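Local coordinates for protein 2-polyprenyl-6-methoxyphenol hydroxylase-like FAD-dependent oxidoreductase (Streptomyces sp. NRRL 11266, PDB 6UI5) that binds flavin-adenine dinucleotide and is probably an FAD-dependent oxidoreductase of the aromatic-ring hydroxylase type, at residues A[37-51]-A[90-102]. Numbering follows the deposited sequence.
Sequences QRAEAPAMAINAGTL and EPTHMVLQSRLEK. With FAD (flavin-adenine dinucleotide), chain C.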
ATOM      1  N   GLN A  37     -39.465  13.403  -7.143  1.00 84.44           N
ATOM      2  CA  GLN A  37     -38.091  13.271  -6.666  1.00 82.68           C
ATOM      3  C   GLN A  37     -38.050  12.321  -5.487  1.00 72.19           C
ATOM      4  O   GLN A  37     -38.884  12.404  -4.588  1.00 68.21           O
ATOM      5  CB  GLN A  37     -37.521  14.623  -6.236  1.00 83.26           C
ATOM      6  CG  GLN A  37     -36.246  14.486  -5.396  1.00 83.73           C
ATOM      7  CD  GLN A  37     -35.751  15.812  -4.800  1.00 83.66           C
ATOM      8  OE1 GLN A  37     -36.414  16.852  -4.907  1.00 83.67           O
ATOM      9  NE2 GLN A  37     -34.589  15.766  -4.151  1.00 76.22           N
ATOM     10  N   ARG A  38     -37.082  11.412  -5.497  1.00 76.37           N
ATOM     11  CA  ARG A  38     -37.080  10.373  -4.481  1.00 73.36           C
ATOM     12  C   ARG A  38     -36.733  10.946  -3.116  1.00 66.79           C
ATOM     13  O   ARG A  38     -36.255  12.072  -2.972  1.00 77.08           O
ATOM     14  CB  ARG A  38     -36.096   9.253  -4.825  1.00 77.29           C
ATOM     15  CG  ARG A  38     -34.644   9.684  -4.916  1.00 71.96           C
ATOM     16  CD  ARG A  38     -33.823   8.576  -5.567  1.00 72.73           C
ATOM     17  NE  ARG A  38     -32.416   8.945  -5.699  1.00 68.71           N
ATOM     18  CZ  ARG A  38     -31.482   8.204  -6.296  1.00 70.26           C
ATOM     19  NH1 ARG A  38     -31.786   7.040  -6.848  1.00 63.26           N
ATOM     20  NH2 ARG A  38     -30.223   8.641  -6.350  1.00 74.20           N
ATOM     21  N   ALA A  39     -37.016  10.146  -2.102  1.00 68.51           N
ATOM     22  CA  ALA A  39     -36.657  10.429  -0.726  1.00 63.84           C
ATOM     23  C   ALA A  39     -35.540   9.527  -0.254  1.00 59.71           C
ATOM     24  O   ALA A  39     -34.894   9.840   0.750  1.00 72.38           O
ATOM     25  CB  ALA A  39     -37.890  10.260   0.198  1.00 57.88           C
ATOM     26  N   GLU A  40     -35.300   8.417  -0.958  1.00 57.85           N
ATOM     27  CA  GLU A  40     -34.233   7.472  -0.627  1.00 70.48           C
ATOM     28  C   GLU A  40     -32.894   7.974  -1.182  1.00 78.92           C
ATOM     29  O   GLU A  40     -32.276   7.373  -2.060  1.00 89.31           O
ATOM     30  CB  GLU A  40     -34.574   6.087  -1.167  1.00 75.75           C
ATOM     31  CG  GLU A  40     -35.988   5.581  -0.833  1.00 92.21           C
ATOM     32  CD  GLU A  40     -37.075   6.238  -1.672  1.00 97.74           C
ATOM     33  OE1 GLU A  40     -37.872   7.009  -1.100  1.00 96.66           O
ATOM     34  OE2 GLU A  40     -37.115   6.004  -2.902  1.00100.32           O
ATOM     35  N   ALA A  41     -32.462   9.121  -0.661  1.00 71.72           N
ATOM     36  CA  ALA A  41     -31.203   9.752  -1.048  1.00 70.08           C
ATOM     37  C   ALA A  41     -30.353   9.854   0.211  1.00 62.90           C
ATOM     38  O   ALA A  41     -30.368  10.887   0.906  1.00 64.64           O
ATOM     39  CB  ALA A  41     -31.448  11.120  -1.686  1.00 74.36           C
ATOM     40  N   PRO A  42     -29.567   8.821   0.523  1.00 63.74           N
ATOM     41  CA  PRO A  42     -28.922   8.752   1.849  1.00 71.48           C
ATOM     42  C   PRO A  42     -27.735   9.685   2.049  1.00 71.20           C
ATOM     43  O   PRO A  42     -27.451  10.034   3.205  1.00 74.17           O
ATOM     44  CB  PRO A  42     -28.458   7.291   1.919  1.00 73.81           C
ATOM     45  CG  PRO A  42     -28.130   6.969   0.494  1.00 69.88           C
ATOM     46  CD  PRO A  42     -29.244   7.650  -0.309  1.00 70.39           C
ATOM     47  N   ALA A  43     -27.008  10.054   0.986  1.00 66.01           N
ATOM     48  CA  ALA A  43     -25.721  10.732   1.141  1.00 68.33           C
ATOM     49  C   ALA A  43     -25.851  12.014   1.955  1.00 74.57           C
ATOM     50  O   ALA A  43     -26.742  12.838   1.718  1.00 69.18           O
ATOM     51  CB  ALA A  43     -25.114  11.068  -0.224  1.00 51.87           C
ATOM     52  N   MET A  44     -24.931  12.191   2.903  1.00 69.54           N
ATOM     53  CA  MET A  44     -24.907  13.379   3.739  1.00 73.74           C
ATOM     54  C   MET A  44     -23.742  14.310   3.435  1.00 69.64           C
ATOM     55  O   MET A  44     -23.591  15.334   4.109  1.00 77.55           O
ATOM     56  CB  MET A  44     -24.860  12.980   5.213  1.00 78.17           C
ATOM     57  CG  MET A  44     -26.060  12.170   5.667  1.00 90.27           C
ATOM     58  SD  MET A  44     -26.184  12.170   7.469  1.00100.91           S
ATOM     59  CE  MET A  44     -24.436  12.018   7.893  1.00101.78           C
ATOM     60  N   ALA A  45     -22.928  14.005   2.432  1.00 65.04           N
ATOM     61  CA  ALA A  45     -21.650  14.682   2.274  1.00 66.88           C
ATOM     62  C   ALA A  45     -21.360  14.909   0.801  1.00 69.66           C
ATOM     63  O   ALA A  45     -21.836  14.192  -0.081  1.00 73.13           O
ATOM     64  CB  ALA A  45     -20.495  13.883   2.900  1.00 59.91           C
ATOM     65  N   ILE A  46     -20.544  15.920   0.563  1.00 67.94           N
ATOM     66  CA  ILE A  46     -20.091  16.318  -0.761  1.00 60.11           C
ATOM     67  C   ILE A  46     -18.631  16.673  -0.586  1.00 52.32           C
ATOM     68  O   ILE A  46     -18.303  17.500   0.278  1.00 53.29           O
ATOM     69  CB  ILE A  46     -20.881  17.524  -1.290  1.00 58.98           C
ATOM     70  CG1 ILE A  46     -22.339  17.145  -1.517  1.00 69.37           C
ATOM     71  CG2 ILE A  46     -20.240  18.085  -2.527  1.00 68.53           C
ATOM     72  CD1 ILE A  46     -22.629  16.663  -2.895  1.00 75.67           C
ATOM     73  N   ASN A  47     -17.748  16.030  -1.351  1.00 46.81           N
ATOM     74  CA  ASN A  47     -16.317  16.277  -1.158  1.00 48.36           C
ATOM     75  C   ASN A  47     -15.826  17.446  -2.022  1.00 50.88           C
ATOM     76  O   ASN A  47     -16.582  18.043  -2.803  1.00 48.13           O
ATOM     77  CB  ASN A  47     -15.504  15.015  -1.436  1.00 48.47           C
ATOM     78  CG  ASN A  47     -15.583  14.562  -2.883  1.00 44.41           C
ATOM     79  OD1 ASN A  47     -15.890  15.345  -3.809  1.00 39.55           O
ATOM     80  ND2 ASN A  47     -15.298  13.281  -3.094  1.00 49.94           N
ATOM     81  N   ALA A  48     -14.525  17.760  -1.902  1.00 51.91           N
ATOM     82  CA  ALA A  48     -13.995  18.975  -2.532  1.00 45.60           C
ATOM     83  C   ALA A  48     -14.046  18.910  -4.058  1.00 47.66           C
ATOM     84  O   ALA A  48     -14.333  19.915  -4.717  1.00 46.79           O
ATOM     85  CB  ALA A  48     -12.573  19.232  -2.067  1.00 41.42           C
ATOM     86  N   GLY A  49     -13.787  17.738  -4.640  1.00 41.11           N
ATOM     87  CA  GLY A  49     -13.841  17.633  -6.092  1.00 37.82           C
ATOM     88  C   GLY A  49     -15.246  17.801  -6.641  1.00 51.04           C
ATOM     89  O   GLY A  49     -15.441  18.383  -7.720  1.00 39.06           O
ATOM     90  N   THR A  50     -16.250  17.279  -5.909  1.00 51.48           N
ATOM     91  CA  THR A  50     -17.637  17.441  -6.313  1.00 46.58           C
ATOM     92  C   THR A  50     -18.066  18.887  -6.170  1.00 44.01           C
ATOM     93  O   THR A  50     -18.797  19.414  -7.017  1.00 54.48           O
ATOM     94  CB  THR A  50     -18.535  16.537  -5.472  1.00 52.95           C
ATOM     95  OG1 THR A  50     -18.154  15.174  -5.674  1.00 57.82           O
ATOM     96  CG2 THR A  50     -19.988  16.739  -5.850  1.00 41.44           C
ATOM     97  N   LEU A  51     -17.615  19.548  -5.105  1.00 41.94           N
ATOM     98  CA  LEU A  51     -17.896  20.973  -4.964  1.00 51.08           C
ATOM     99  C   LEU A  51     -17.359  21.785  -6.148  1.00 54.08           C
ATOM    100  O   LEU A  51     -18.101  22.594  -6.717  1.00 53.79           O
ATOM    101  CB  LEU A  51     -17.348  21.485  -3.637  1.00 50.63           C
ATOM    102  CG  LEU A  51     -18.293  21.134  -2.480  1.00 56.15           C
ATOM    103  CD1 LEU A  51     -17.606  21.227  -1.096  1.00 57.34           C
ATOM    104  CD2 LEU A  51     -19.522  22.010  -2.559  1.00 50.06           C
ATOM    105  N   GLU A  90     -11.156  22.915  -0.617  1.00 71.86           N
ATOM    106  CA  GLU A  90     -12.286  23.019   0.290  1.00 69.39           C
ATOM    107  C   GLU A  90     -12.344  21.838   1.246  1.00 61.35           C
ATOM    108  O   GLU A  90     -11.976  20.716   0.885  1.00 60.76           O
ATOM    109  CB  GLU A  90     -13.608  23.065  -0.482  1.00 78.47           C
ATOM    110  CG  GLU A  90     -13.912  24.348  -1.159  1.00 92.37           C
ATOM    111  CD  GLU A  90     -15.171  24.243  -1.993  1.00100.93           C
ATOM    112  OE1 GLU A  90     -15.086  23.682  -3.109  1.00104.23           O
ATOM    113  OE2 GLU A  90     -16.237  24.705  -1.526  1.00103.38           O
ATOM    114  N   PRO A  91     -12.829  22.056   2.461  1.00 58.33           N
ATOM    115  CA  PRO A  91     -13.286  20.930   3.283  1.00 58.30           C
ATOM    116  C   PRO A  91     -14.504  20.275   2.658  1.00 57.22           C
ATOM    117  O   PRO A  91     -15.266  20.910   1.926  1.00 56.64           O
ATOM    118  CB  PRO A  91     -13.646  21.594   4.614  1.00 65.89           C
ATOM    119  CG  PRO A  91     -14.056  23.019   4.207  1.00 61.76           C
ATOM    120  CD  PRO A  91     -13.106  23.364   3.087  1.00 57.32           C
ATOM    121  N   THR A  92     -14.693  18.989   2.962  1.00 60.55           N
ATOM    122  CA  THR A  92     -15.978  18.350   2.682  1.00 50.44           C
ATOM    123  C   THR A  92     -17.093  19.090   3.403  1.00 51.09           C
ATOM    124  O   THR A  92     -16.981  19.392   4.596  1.00 58.17           O
ATOM    125  CB  THR A  92     -15.962  16.888   3.116  1.00 46.61           C
ATOM    126  OG1 THR A  92     -15.233  16.115   2.167  1.00 49.31           O
ATOM    127  CG2 THR A  92     -17.355  16.336   3.171  1.00 46.11           C
ATOM    128  N   HIS A  93     -18.160  19.402   2.669  1.00 50.38           N
ATOM    129  CA  HIS A  93     -19.334  20.038   3.250  1.00 61.28           C
ATOM    130  C   HIS A  93     -20.472  19.026   3.428  1.00 60.17           C
ATOM    131  O   HIS A  93     -20.653  18.116   2.613  1.00 53.33           O
ATOM    132  CB  HIS A  93     -19.803  21.207   2.387  1.00 58.62           C
ATOM    133  CG  HIS A  93     -18.972  22.445   2.527  1.00 65.99           C
ATOM    134  ND1 HIS A  93     -17.644  22.498   2.162  1.00 67.34           N
ATOM    135  CD2 HIS A  93     -19.294  23.690   2.956  1.00 67.29           C
ATOM    136  CE1 HIS A  93     -17.180  23.717   2.375  1.00 69.65           C
ATOM    137  NE2 HIS A  93     -18.161  24.458   2.860  1.00 70.83           N
ATOM    138  N   MET A  94     -21.251  19.197   4.495  1.00 73.37           N
ATOM    139  CA  MET A  94     -22.293  18.229   4.850  1.00 69.93           C
ATOM    140  C   MET A  94     -23.590  18.656   4.174  1.00 64.39           C
ATOM    141  O   MET A  94     -24.450  19.318   4.752  1.00 74.37           O
ATOM    142  CB  MET A  94     -22.427  18.131   6.360  1.00 75.66           C
ATOM    143  CG  MET A  94     -21.122  17.712   7.050  1.00 86.09           C
ATOM    144  SD  MET A  94     -20.744  15.948   7.111  1.00100.43           S
ATOM    145  CE  MET A  94     -19.636  15.754   5.733  1.00101.92           C
ATOM    146  N   VAL A  95     -23.703  18.290   2.903  1.00 58.08           N
ATOM    147  CA  VAL A  95     -24.854  18.609   2.078  1.00 56.73           C
ATOM    148  C   VAL A  95     -25.648  17.331   1.896  1.00 66.97           C
ATOM    149  O   VAL A  95     -25.077  16.254   1.702  1.00 76.29           O
ATOM    150  CB  VAL A  95     -24.463  19.200   0.712  1.00 53.14           C
ATOM    151  CG1 VAL A  95     -25.711  19.660  -0.011  1.00 60.61           C
ATOM    152  CG2 VAL A  95     -23.476  20.364   0.884  1.00 55.34           C
ATOM    153  N   LEU A  96     -26.959  17.442   1.975  1.00 66.72           N
ATOM    154  CA  LEU A  96     -27.807  16.273   1.930  1.00 69.13           C
ATOM    155  C   LEU A  96     -28.144  15.972   0.480  1.00 64.62           C
ATOM    156  O   LEU A  96     -28.532  16.873  -0.273  1.00 62.01           O
ATOM    157  CB  LEU A  96     -29.063  16.497   2.767  1.00 84.35           C
ATOM    158  CG  LEU A  96     -28.711  16.948   4.199  1.00103.28           C
ATOM    159  CD1 LEU A  96     -28.469  18.482   4.356  1.00114.10           C
ATOM    160  CD2 LEU A  96     -29.707  16.435   5.245  1.00100.98           C
ATOM    161  N   GLN A  97     -27.943  14.716   0.084  1.00 55.53           N
ATOM    162  CA  GLN A  97     -28.215  14.275  -1.277  1.00 53.19           C
ATOM    163  C   GLN A  97     -29.532  14.814  -1.829  1.00 55.84           C
ATOM    164  O   GLN A  97     -29.568  15.299  -2.962  1.00 65.22           O
ATOM    165  CB  GLN A  97     -28.199  12.750  -1.348  1.00 55.66           C
ATOM    166  CG  GLN A  97     -28.199  12.212  -2.769  1.00 55.77           C
ATOM    167  CD  GLN A  97     -28.055  10.711  -2.825  1.00 61.68           C
ATOM    168  OE1 GLN A  97     -27.588  10.083  -1.868  1.00 63.02           O
ATOM    169  NE2 GLN A  97     -28.490  10.116  -3.943  1.00 54.99           N
ATOM    170  N   SER A  98     -30.619  14.766  -1.054  1.00 50.31           N
ATOM    171  CA  SER A  98     -31.874  15.230  -1.622  1.00 56.99           C
ATOM    172  C   SER A  98     -31.836  16.727  -1.886  1.00 47.80           C
ATOM    173  O   SER A  98     -32.500  17.206  -2.820  1.00 51.97           O
ATOM    174  CB  SER A  98     -33.052  14.872  -0.709  1.00 69.48           C
ATOM    175  OG  SER A  98     -32.999  15.598   0.506  1.00 73.29           O
ATOM    176  N   ARG A  99     -31.095  17.487  -1.068  1.00 55.33           N
ATOM    177  CA  ARG A  99     -30.948  18.922  -1.330  1.00 58.36           C
ATOM    178  C   ARG A  99     -30.181  19.164  -2.626  1.00 55.01           C
ATOM    179  O   ARG A  99     -30.534  20.059  -3.409  1.00 55.37           O
ATOM    180  CB  ARG A  99     -30.261  19.622  -0.155  1.00 69.05           C
ATOM    181  CG  ARG A  99     -31.168  19.844   1.061  1.00 86.44           C
ATOM    182  CD  ARG A  99     -30.439  20.486   2.250  1.00 99.34           C
ATOM    183  NE  ARG A  99     -30.476  21.949   2.223  1.00109.33           N
ATOM    184  CZ  ARG A  99     -29.408  22.740   2.092  1.00102.78           C
ATOM    185  NH1 ARG A  99     -28.187  22.224   1.976  1.00 88.08           N
ATOM    186  NH2 ARG A  99     -29.562  24.057   2.087  1.00103.61           N
ATOM    187  N   LEU A 100     -29.148  18.354  -2.882  1.00 50.79           N
ATOM    188  CA  LEU A 100     -28.425  18.442  -4.146  1.00 53.05           C
ATOM    189  C   LEU A 100     -29.314  18.090  -5.328  1.00 65.01           C
ATOM    190  O   LEU A 100     -29.314  18.792  -6.351  1.00 73.62           O
ATOM    191  CB  LEU A 100     -27.224  17.520  -4.118  1.00 51.64           C
ATOM    192  CG  LEU A 100     -26.651  17.263  -5.503  1.00 44.74           C
ATOM    193  CD1 LEU A 100     -25.895  18.490  -5.951  1.00 59.31           C
ATOM    194  CD2 LEU A 100     -25.748  16.061  -5.441  1.00 39.01           C
ATOM    195  N   GLU A 101     -30.059  16.983  -5.219  1.00 56.70           N
ATOM    196  CA  GLU A 101     -30.890  16.553  -6.334  1.00 66.70           C
ATOM    197  C   GLU A 101     -31.963  17.582  -6.621  1.00 67.79           C
ATOM    198  O   GLU A 101     -32.314  17.808  -7.785  1.00 67.25           O
ATOM    199  CB  GLU A 101     -31.512  15.176  -6.052  1.00 68.43           C
ATOM    200  CG  GLU A 101     -30.481  14.132  -5.634  1.00 75.19           C
ATOM    201  CD  GLU A 101     -30.957  12.671  -5.777  1.00 88.75           C
ATOM    202  OE1 GLU A 101     -30.068  11.792  -5.798  1.00 73.18           O
ATOM    203  OE2 GLU A 101     -32.190  12.400  -5.857  1.00 95.42           O
ATOM    204  N   LYS A 102     -32.466  18.236  -5.578  1.00 69.33           N
ATOM    205  CA  LYS A 102     -33.473  19.265  -5.782  1.00 66.30           C
ATOM    206  C   LYS A 102     -32.914  20.409  -6.624  1.00 64.42           C
ATOM    207  O   LYS A 102     -33.551  20.843  -7.592  1.00 58.35           O
ATOM    208  CB  LYS A 102     -33.993  19.745  -4.431  1.00 64.56           C
ATOM    209  CG  LYS A 102     -34.957  20.905  -4.489  1.00 61.43           C
ATOM    210  CD  LYS A 102     -36.318  20.466  -4.895  1.00 61.34           C
ATOM    211  CE  LYS A 102     -37.255  21.654  -4.979  1.00 75.87           C
ATOM    212  NZ  LYS A 102     -36.873  22.608  -6.044  1.00 84.40           N
TER
HETATM  213  PA  FAD C 601     -28.810   6.141  -8.772  1.00 59.68           P
HETATM  214  O1A FAD C 601     -28.654   7.067  -7.586  1.00 55.11           O
HETATM  215  O2A FAD C 601     -28.965   4.720  -8.255  1.00 57.52           O
HETATM  216  O5B FAD C 601     -30.009   6.668  -9.788  1.00 62.68           O
HETATM  217  C5B FAD C 601     -30.440   5.844 -10.860  1.00 71.08           C
HETATM  218  C4B FAD C 601     -31.892   6.271 -11.253  1.00 77.94           C
HETATM  219  O4B FAD C 601     -32.331   5.673 -12.333  1.00 73.70           O
HETATM  220  C3B FAD C 601     -32.880   5.860 -10.137  1.00 83.55           C
HETATM  221  O3B FAD C 601     -33.784   6.864  -9.970  1.00 79.98           O
HETATM  222  C2B FAD C 601     -33.566   4.597 -10.694  1.00 80.76           C
HETATM  223  O2B FAD C 601     -34.833   4.398  -9.942  1.00 89.81           O
HETATM  224  C1B FAD C 601     -33.759   4.947 -11.936  1.00 75.56           C
HETATM  225  N9A FAD C 601     -33.906   3.869 -12.895  1.00 65.24           N
HETATM  226  C8A FAD C 601     -33.291   2.666 -12.866  1.00 57.26           C
HETATM  227  N7A FAD C 601     -33.648   1.991 -13.980  1.00 60.20           N
HETATM  228  C5A FAD C 601     -34.466   2.791 -14.705  1.00 67.77           C
HETATM  229  C6A FAD C 601     -35.117   2.618 -15.920  1.00 69.97           C
HETATM  230  N6A FAD C 601     -35.263   1.598 -16.949  1.00 77.11           N
HETATM  231  N1A FAD C 601     -35.891   3.585 -16.420  1.00 62.51           N
HETATM  232  C2A FAD C 601     -36.037   4.750 -15.752  1.00 61.82           C
HETATM  233  N3A FAD C 601     -35.386   4.926 -14.566  1.00 63.46           N
HETATM  234  C4A FAD C 601     -34.608   3.953 -14.043  1.00 61.36           C
HETATM  235  N1  FAD C 601     -22.959   8.560  -1.909  1.00127.45           N
HETATM  236  C2  FAD C 601     -22.050   9.538  -1.243  1.00130.83           C
HETATM  237  O2  FAD C 601     -21.524  10.412  -1.852  1.00127.15           O
HETATM  238  N3  FAD C 601     -21.808   9.409   0.222  1.00133.20           N
HETATM  239  C4  FAD C 601     -22.466   8.334   0.967  1.00128.31           C
HETATM  240  O4  FAD C 601     -22.296   8.206   2.133  1.00133.82           O
HETATM  241  C4X FAD C 601     -23.377   7.361   0.260  1.00114.62           C
HETATM  242  N5  FAD C 601     -23.989   6.319   1.052  1.00108.58           N
HETATM  243  C5X FAD C 601     -24.879   5.339   0.381  1.00112.73           C
HETATM  244  C6  FAD C 601     -25.462   4.332   1.155  1.00109.90           C
HETATM  245  C7  FAD C 601     -26.306   3.404   0.557  1.00113.14           C
HETATM  246  C7M FAD C 601     -26.783   2.440   1.635  1.00115.16           C
HETATM  247  C8  FAD C 601     -26.590   3.459  -0.816  1.00117.89           C
HETATM  248  C8M FAD C 601     -27.536   2.394  -1.386  1.00117.06           C
HETATM  249  C9  FAD C 601     -26.004   4.470  -1.599  1.00121.32           C
HETATM  250  C9A FAD C 601     -25.137   5.421  -1.010  1.00117.47           C
HETATM  251  N10 FAD C 601     -24.488   6.507  -1.838  1.00103.20           N
HETATM  252  C10 FAD C 601     -23.620   7.472  -1.169  1.00114.38           C
HETATM  253  C1' FAD C 601     -24.806   6.590  -3.278  1.00 88.92           C
HETATM  254  C2' FAD C 601     -23.667   6.540  -4.312  1.00 86.31           C
HETATM  255  O2' FAD C 601     -23.047   7.763  -4.456  1.00 89.25           O
HETATM  256  C3' FAD C 601     -24.234   6.259  -5.702  1.00 88.27           C
HETATM  257  O3' FAD C 601     -23.152   5.955  -6.523  1.00 94.40           O
HETATM  258  C4' FAD C 601     -24.970   7.435  -6.377  1.00 81.21           C
HETATM  259  O4' FAD C 601     -26.077   7.909  -5.663  1.00 79.59           O
HETATM  260  C5' FAD C 601     -25.485   6.830  -7.689  1.00 71.08           C
HETATM  261  O5' FAD C 601     -25.820   7.832  -8.609  1.00 55.95           O
HETATM  262  P   FAD C 601     -26.508   7.436 -10.058  1.00 60.77           P
HETATM  263  O1P FAD C 601     -27.323   8.611 -10.546  1.00 48.53           O
HETATM  264  O2P FAD C 601     -25.525   6.935 -11.099  1.00 64.51           O
HETATM  265  O3P FAD C 601     -27.458   6.125  -9.725  1.00 77.94           O
HETATM  266  O   HOH W   1     -25.014  14.337  -0.057  1.00 46.32           O
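Q97, in the first turn of helix 97-110, joins 90-102 to segment 37-51 through both its backbone and its side chain. Its N donates to A43 O at 2.8 Å, while its OE1 takes the A43 N-H at 2.9 Å, in the plane of the side-chain carbonyl. Glutamine suits the place because its extended chain, with CG anti to the backbone N (chi1 -169°), runs past the methyl of A41 and has a donor left at its tip: Q97 NE2 donates a hydrogen bond to E101 OE1 at 3.0 Å, from above the carboxylate plane. That same oxygen presents its syn lone pair to R38 NH2 at 3.2 Å, in a salt bridge whose two planar groups lie 27° apart. Held by E101, the guanidinium turns an edge to the FAD phosphate, R38 NH2 meeting FAD O1A; the carboxylate would offset part of the arginine's charge and fix its rotation. Small A43 sets its CB 3.6 Å from FAD C2, and the compact ring of P42 brings CG against FAD C5X.

Further along, I46 and H93 form a single antiparallel hydrogen-bonded pair at the edge of the small sheet with strand 69-75. Beside this pair the packing is apolar and buried: I46 CG1 touches V95 CB at 3.7 Å, and I46 CD1 meets L100 CD2 at 4.1 Å. The outer margin is looser. There Q37 NE2 donates to S98 O at 2.9 Å, on a lone pair in the carbonyl plane; S98 O also accepts from K102 N. The aliphatic part of K102 lies across the Q37 amide before its amine turns to D106. R38, P42, A43 and Q97 thus line the FAD pocket, consistent with the Rossmann-like FAD-binding domain of this flavoprotein family.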